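Local coordinates for lipoprotein (Clostridium difficile, PDB 4OTE) that probably binds methionine outside the cell as the lipid-anchored receptor of an uptake system, here holding selenomethionine, and also binds zinc ions, at residues 106-111 / 117-122; 157-162 / 167-172. All coordinates share one frame; numbering follows the deposited sequence.

Interaction 1. Residues 106-111 / 117-122; sequences IAISNN and KNLRYL. With ACT (acetate ion), chain S.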
# COMPACT_ATOMS: atom_id res chain seq x y z
N ILE A 106 -5.62 -16.79 9.96
CA ILE A 106 -5.21 -15.74 9.02
C ILE A 106 -4.66 -14.55 9.80
O ILE A 106 -5.33 -14.00 10.68
CB ILE A 106 -6.37 -15.29 8.11
CG1 ILE A 106 -6.84 -16.46 7.23
CG2 ILE A 106 -5.94 -14.13 7.22
CD1 ILE A 106 -8.01 -16.14 6.33
N ALA A 107 -3.42 -14.15 9.49
CA ALA A 107 -2.82 -12.96 10.07
C ALA A 107 -3.29 -11.72 9.32
O ALA A 107 -3.28 -11.69 8.09
CB ALA A 107 -1.30 -13.05 10.04
N ILE A 108 -3.71 -10.70 10.08
CA ILE A 108 -4.23 -9.45 9.53
C ILE A 108 -3.66 -8.26 10.30
O ILE A 108 -3.34 -8.37 11.48
CB ILE A 108 -5.78 -9.43 9.60
CG1 ILE A 108 -6.37 -10.58 8.78
CG2 ILE A 108 -6.36 -8.12 9.09
CD1 ILE A 108 -7.83 -10.39 8.43
N SER A 109 -3.56 -7.11 9.63
CA SER A 109 -3.09 -5.88 10.25
C SER A 109 -4.07 -5.39 11.32
O SER A 109 -5.29 -5.49 11.14
CB SER A 109 -2.89 -4.79 9.20
OG SER A 109 -2.58 -3.55 9.80
N ASN A 110 -3.53 -4.85 12.41
CA ASN A 110 -4.36 -4.23 13.45
C ASN A 110 -4.86 -2.83 13.10
O ASN A 110 -5.54 -2.19 13.90
CB ASN A 110 -3.61 -4.22 14.80
CG ASN A 110 -2.25 -3.54 14.73
OD1 ASN A 110 -1.99 -2.73 13.84
ND2 ASN A 110 -1.38 -3.87 15.67
N ASN A 111 -4.53 -2.34 11.90
CA ASN A 111 -5.12 -1.12 11.36
C ASN A 111 -6.61 -1.35 11.06
O ASN A 111 -6.95 -2.21 10.25
CB ASN A 111 -4.39 -0.70 10.08
CG ASN A 111 -4.97 0.56 9.45
OD1 ASN A 111 -5.95 0.50 8.71
ND2 ASN A 111 -4.35 1.70 9.73
N LYS A 117 -11.21 -4.02 5.58
CA LYS A 117 -11.11 -4.25 4.14
C LYS A 117 -10.72 -5.69 3.82
O LYS A 117 -11.26 -6.30 2.89
CB LYS A 117 -10.11 -3.27 3.54
CG LYS A 117 -10.04 -3.28 2.03
CD LYS A 117 -9.48 -1.98 1.48
CE LYS A 117 -8.13 -1.63 2.09
NZ LYS A 117 -7.65 -0.32 1.59
N ASN A 118 -9.79 -6.24 4.60
CA ASN A 118 -9.39 -7.64 4.45
C ASN A 118 -10.52 -8.62 4.74
O ASN A 118 -10.66 -9.63 4.04
CB ASN A 118 -8.19 -7.94 5.36
CG ASN A 118 -6.89 -7.38 4.83
OD1 ASN A 118 -6.78 -7.00 3.66
ND2 ASN A 118 -5.87 -7.34 5.68
N LEU A 119 -11.33 -8.33 5.76
CA LEU A 119 -12.47 -9.19 6.09
C LEU A 119 -13.51 -9.18 4.98
O LEU A 119 -14.10 -10.21 4.69
CB LEU A 119 -13.11 -8.76 7.42
CG LEU A 119 -12.26 -8.98 8.67
CD1 LEU A 119 -12.91 -8.30 9.87
CD2 LEU A 119 -12.03 -10.46 8.95
N ARG A 120 -13.71 -8.02 4.36
CA ARG A 120 -14.64 -7.91 3.23
C ARG A 120 -14.14 -8.63 1.98
O ARG A 120 -14.94 -9.14 1.20
CB ARG A 120 -14.97 -6.45 2.92
CG ARG A 120 -15.77 -5.76 4.02
CD ARG A 120 -17.04 -5.11 3.50
NE ARG A 120 -17.90 -4.62 4.59
CZ ARG A 120 -19.00 -5.21 5.04
NH1 ARG A 120 -19.44 -6.36 4.52
NH2 ARG A 120 -19.69 -4.65 6.03
N TYR A 121 -12.82 -8.67 1.79
CA TYR A 121 -12.25 -9.47 0.70
C TYR A 121 -12.60 -10.95 0.94
O TYR A 121 -13.07 -11.63 0.03
CB TYR A 121 -10.73 -9.31 0.59
CG TYR A 121 -10.23 -7.94 0.15
CD1 TYR A 121 -10.90 -7.20 -0.82
CD2 TYR A 121 -9.06 -7.41 0.69
CE1 TYR A 121 -10.44 -5.96 -1.22
CE2 TYR A 121 -8.59 -6.17 0.29
CZ TYR A 121 -9.27 -5.45 -0.66
OH TYR A 121 -8.79 -4.21 -1.06
N LEU A 122 -12.38 -11.42 2.16
CA LEU A 122 -12.69 -12.80 2.52
C LEU A 122 -14.18 -13.12 2.39
O LEU A 122 -14.55 -14.24 2.04
CB LEU A 122 -12.20 -13.11 3.94
CG LEU A 122 -10.68 -13.09 4.14
CD1 LEU A 122 -10.33 -13.26 5.61
CD2 LEU A 122 -10.00 -14.16 3.31
C ACT S . -4.38 -1.39 0.58
O ACT S . -3.69 -2.44 0.54
OXT ACT S . -4.19 -0.48 1.41
CH3 ACT S . -5.46 -1.22 -0.43
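Ile106, Ile108, Asn118, Leu119 and Leu122 meet where strand 106-109 runs over helix 117-122 with an axis separation of 9.7 Å and an angle of 141° between their N-to-C directions, nearer antiparallel than perpendicular. Ile108 and Asn118 are the facing pair, their CA atoms 7.5 Å apart. Two touching zones follow from this register. The packing rests mainly on the one a helical turn beyond Asn118, where Leu122 and Ile106 approach tip to tip, with 3.8 Å between the two CD1 atoms. The extended chi2 of Ile106 (178°) carries that methyl out from the strand toward the helix. In the other, Ile108 and Asn118 lie alongside and point opposite ways. CG2 of Ile108, set anti to its backbone N by a chi1 of -61°, lies 3.5 Å from ND2 of Asn118, while CD1 of Ile108 rests 3.9 Å from CB of Asn118 and 4.2 Å from CD2 of Leu119. These contacts hold for one of two modelled conformers of Ile108 and are less certain for that reason; no hydrogen bond joins the amide to the strand. All five residues are buried; Phe151 of strand 150-154 and Phe170 of strand 168-171 add to the apolar layer. At the end of the strand, Ser109 OG accepts from Asn111 N at 3.1 Å in an ST turn, and Asn111 caps the helix through Ser114 N. Lys117 takes no part in the packing; its NZ makes a weak 3.5 Å bond to OXT of an acetate probably derived from the crystallisation liquor. A strand followed by a tight turn, an N-capped helix and apolar packing back onto the sheet is the beta-alpha unit of the alpha/beta domains of periplasmic binding proteins, the clan to which the NlpA family belongs.

Interaction 2. Residues 157-162 / 167-172; sequences AQIPSS and TAAFID. With MSE (selenomethionine), chain C.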
# COMPACT_ATOMS: atom_id res chain seq x y z
N ALA A 157 4.31 -4.61 10.52
CA ALA A 157 5.72 -4.99 10.37
C ALA A 157 6.01 -6.44 10.78
O ALA A 157 7.00 -7.02 10.35
CB ALA A 157 6.60 -4.04 11.17
N GLN A 158 5.14 -7.02 11.60
CA GLN A 158 5.33 -8.38 12.09
C GLN A 158 4.77 -9.47 11.16
O GLN A 158 5.11 -10.64 11.31
CB GLN A 158 4.68 -8.52 13.47
CG GLN A 158 5.28 -7.62 14.53
CD GLN A 158 4.54 -7.68 15.85
OE1 GLN A 158 3.41 -8.18 15.94
NE2 GLN A 158 5.18 -7.18 16.90
N ILE A 159 3.93 -9.08 10.21
CA ILE A 159 3.13 -10.07 9.47
C ILE A 159 3.95 -10.98 8.55
O ILE A 159 3.67 -12.18 8.49
CB ILE A 159 1.96 -9.41 8.69
CG1 ILE A 159 1.08 -8.59 9.64
CG2 ILE A 159 1.11 -10.48 8.02
CD1 ILE A 159 -0.02 -7.81 8.96
N PRO A 160 4.95 -10.44 7.84
CA PRO A 160 5.77 -11.32 7.00
C PRO A 160 6.43 -12.48 7.78
O PRO A 160 6.41 -13.62 7.31
CB PRO A 160 6.83 -10.38 6.43
CG PRO A 160 6.14 -9.05 6.38
CD PRO A 160 5.29 -9.02 7.62
N SER A 161 6.98 -12.20 8.96
CA SER A 161 7.63 -13.24 9.76
C SER A 161 6.65 -14.20 10.44
O SER A 161 7.08 -15.18 11.04
CB SER A 161 8.55 -12.61 10.81
OG SER A 161 7.81 -12.01 11.85
N SER A 162 5.35 -13.92 10.35
CA SER A 162 4.32 -14.78 10.95
C SER A 162 3.88 -15.94 10.04
O SER A 162 3.21 -16.87 10.50
CB SER A 162 3.09 -13.94 11.31
OG SER A 162 2.31 -13.64 10.17
N THR A 167 -1.72 -19.98 8.82
CA THR A 167 -2.12 -20.64 7.57
C THR A 167 -1.90 -19.71 6.38
O THR A 167 -1.35 -20.13 5.37
CB THR A 167 -3.60 -21.08 7.58
OG1 THR A 167 -3.86 -21.85 8.76
CG2 THR A 167 -3.91 -21.92 6.34
N ALA A 168 -2.36 -18.47 6.51
CA ALA A 168 -2.19 -17.45 5.47
C ALA A 168 -2.12 -16.05 6.09
O ALA A 168 -2.45 -15.88 7.25
CB ALA A 168 -3.33 -17.53 4.47
N ALA A 169 -1.68 -15.07 5.30
CA ALA A 169 -1.57 -13.69 5.78
C ALA A 169 -1.73 -12.66 4.66
O ALA A 169 -1.19 -12.83 3.57
CB ALA A 169 -0.24 -13.49 6.49
N PHE A 170 -2.48 -11.59 4.95
CA PHE A 170 -2.59 -10.44 4.05
C PHE A 170 -1.39 -9.51 4.28
O PHE A 170 -1.18 -9.04 5.40
CB PHE A 170 -3.88 -9.65 4.31
CG PHE A 170 -5.09 -10.19 3.59
CD1 PHE A 170 -5.21 -10.07 2.21
CD2 PHE A 170 -6.13 -10.78 4.29
CE1 PHE A 170 -6.33 -10.55 1.55
CE2 PHE A 170 -7.25 -11.26 3.63
CZ PHE A 170 -7.35 -11.14 2.26
N ILE A 171 -0.61 -9.26 3.23
CA ILE A 171 0.60 -8.43 3.34
C ILE A 171 0.69 -7.40 2.21
O ILE A 171 0.65 -7.75 1.03
CB ILE A 171 1.88 -9.30 3.35
CG1 ILE A 171 1.78 -10.42 4.38
CG2 ILE A 171 3.10 -8.43 3.65
CD1 ILE A 171 2.98 -11.34 4.43
N ASP A 172 0.84 -6.14 2.60
CA ASP A 172 1.08 -5.06 1.64
C ASP A 172 2.32 -5.36 0.81
O ASP A 172 3.31 -5.86 1.33
CB ASP A 172 1.27 -3.72 2.36
CG ASP A 172 0.00 -3.19 3.00
OD1 ASP A 172 -0.94 -3.99 3.21
OD2 ASP A 172 -0.06 -1.98 3.29
N MSE C . 1.18 0.18 -0.79
CA MSE C . 0.10 0.16 0.26
C MSE C . -1.15 -0.35 -0.36
O MSE C . -1.64 0.20 -1.35
OXT MSE C . -1.72 -1.33 0.14
CB MSE C . -0.17 1.53 0.87
CG MSE C . -1.15 1.45 2.04
SE MSE C . -1.63 3.25 2.69
CE MSE C . 0.09 3.67 3.54
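Ile159 presses its CG2 methyl onto strand 168-171, 3.6 Å from CB of Ala169 and 3.7 Å from CG1 of Ile171, and so bridges two residues that project from the same side of the strand. Its chi1 of -56° sets CG2 anti to the backbone N and CG1 beside it; both CG2 (3.8 Å) and CD1 (3.9 Å) of Ile159 reach Phe170 O. Ile159 and Ile171 lie flank to flank with their chains reversed. With chi2 extended (179°), Ile171 carries CD1 to the backbone of Pro160, 3.8 Å from its CA, while its CG2 branch lies 4.1 Å from CG of the pyrrolidine ring. Both branches of Ile171 therefore engage Pro160, whose ring crosses the isoleucine at a slant. The 157-162 segment has helical backbone angles without regular helical bonds. Its Ile159 O instead accepts from both Ser162 N and Ser162 OG; the hydroxyl approaches in the carbonyl plane, on a lone pair, at 2.6 Å. This double grip satisfies the carbonyl locally and ties the Ser162 hydroxyl back to it. Ser161 OG makes a similar return bond to Gln158 O, tilted 30° from the carbonyl plane. The CA-CB bond of Phe170 points away from the loop, and its side chain touches Asn118 and Leu122 of helix 112-124. Next to Ile171, Asp172 belongs to the selenomethionine pocket, and its OD2 is hydrogen-bonded to Tyr42. No hydrogen bond joins the two segments, which implies that the loop rests on the sheet by aliphatic contact, while both serine hydroxyls bond back to carbonyls of the loop.

Interactions 1 and 2 are both buried and use neighbouring parallel strands of one five-stranded sheet: Ala107 N bonds to Ala168 O and Ala107 O accepts from Phe170 N. They cover opposite faces. Interaction 1 lays helix 112-124 on one, where Asn118 ND2 packs against CB of Phe170; interaction 2 lays the 157-162 loop on the other, where Ser162 OG approaches CB of Ala107. Each joins its segments by van der Waals packing, with no hydrogen bond across. Their polar chemistry differs: interaction 1 brings a buried amide against an isoleucine, whereas 157-162 keeps its serine bonds internal. Only interaction 2 includes a pocket residue, Asp172.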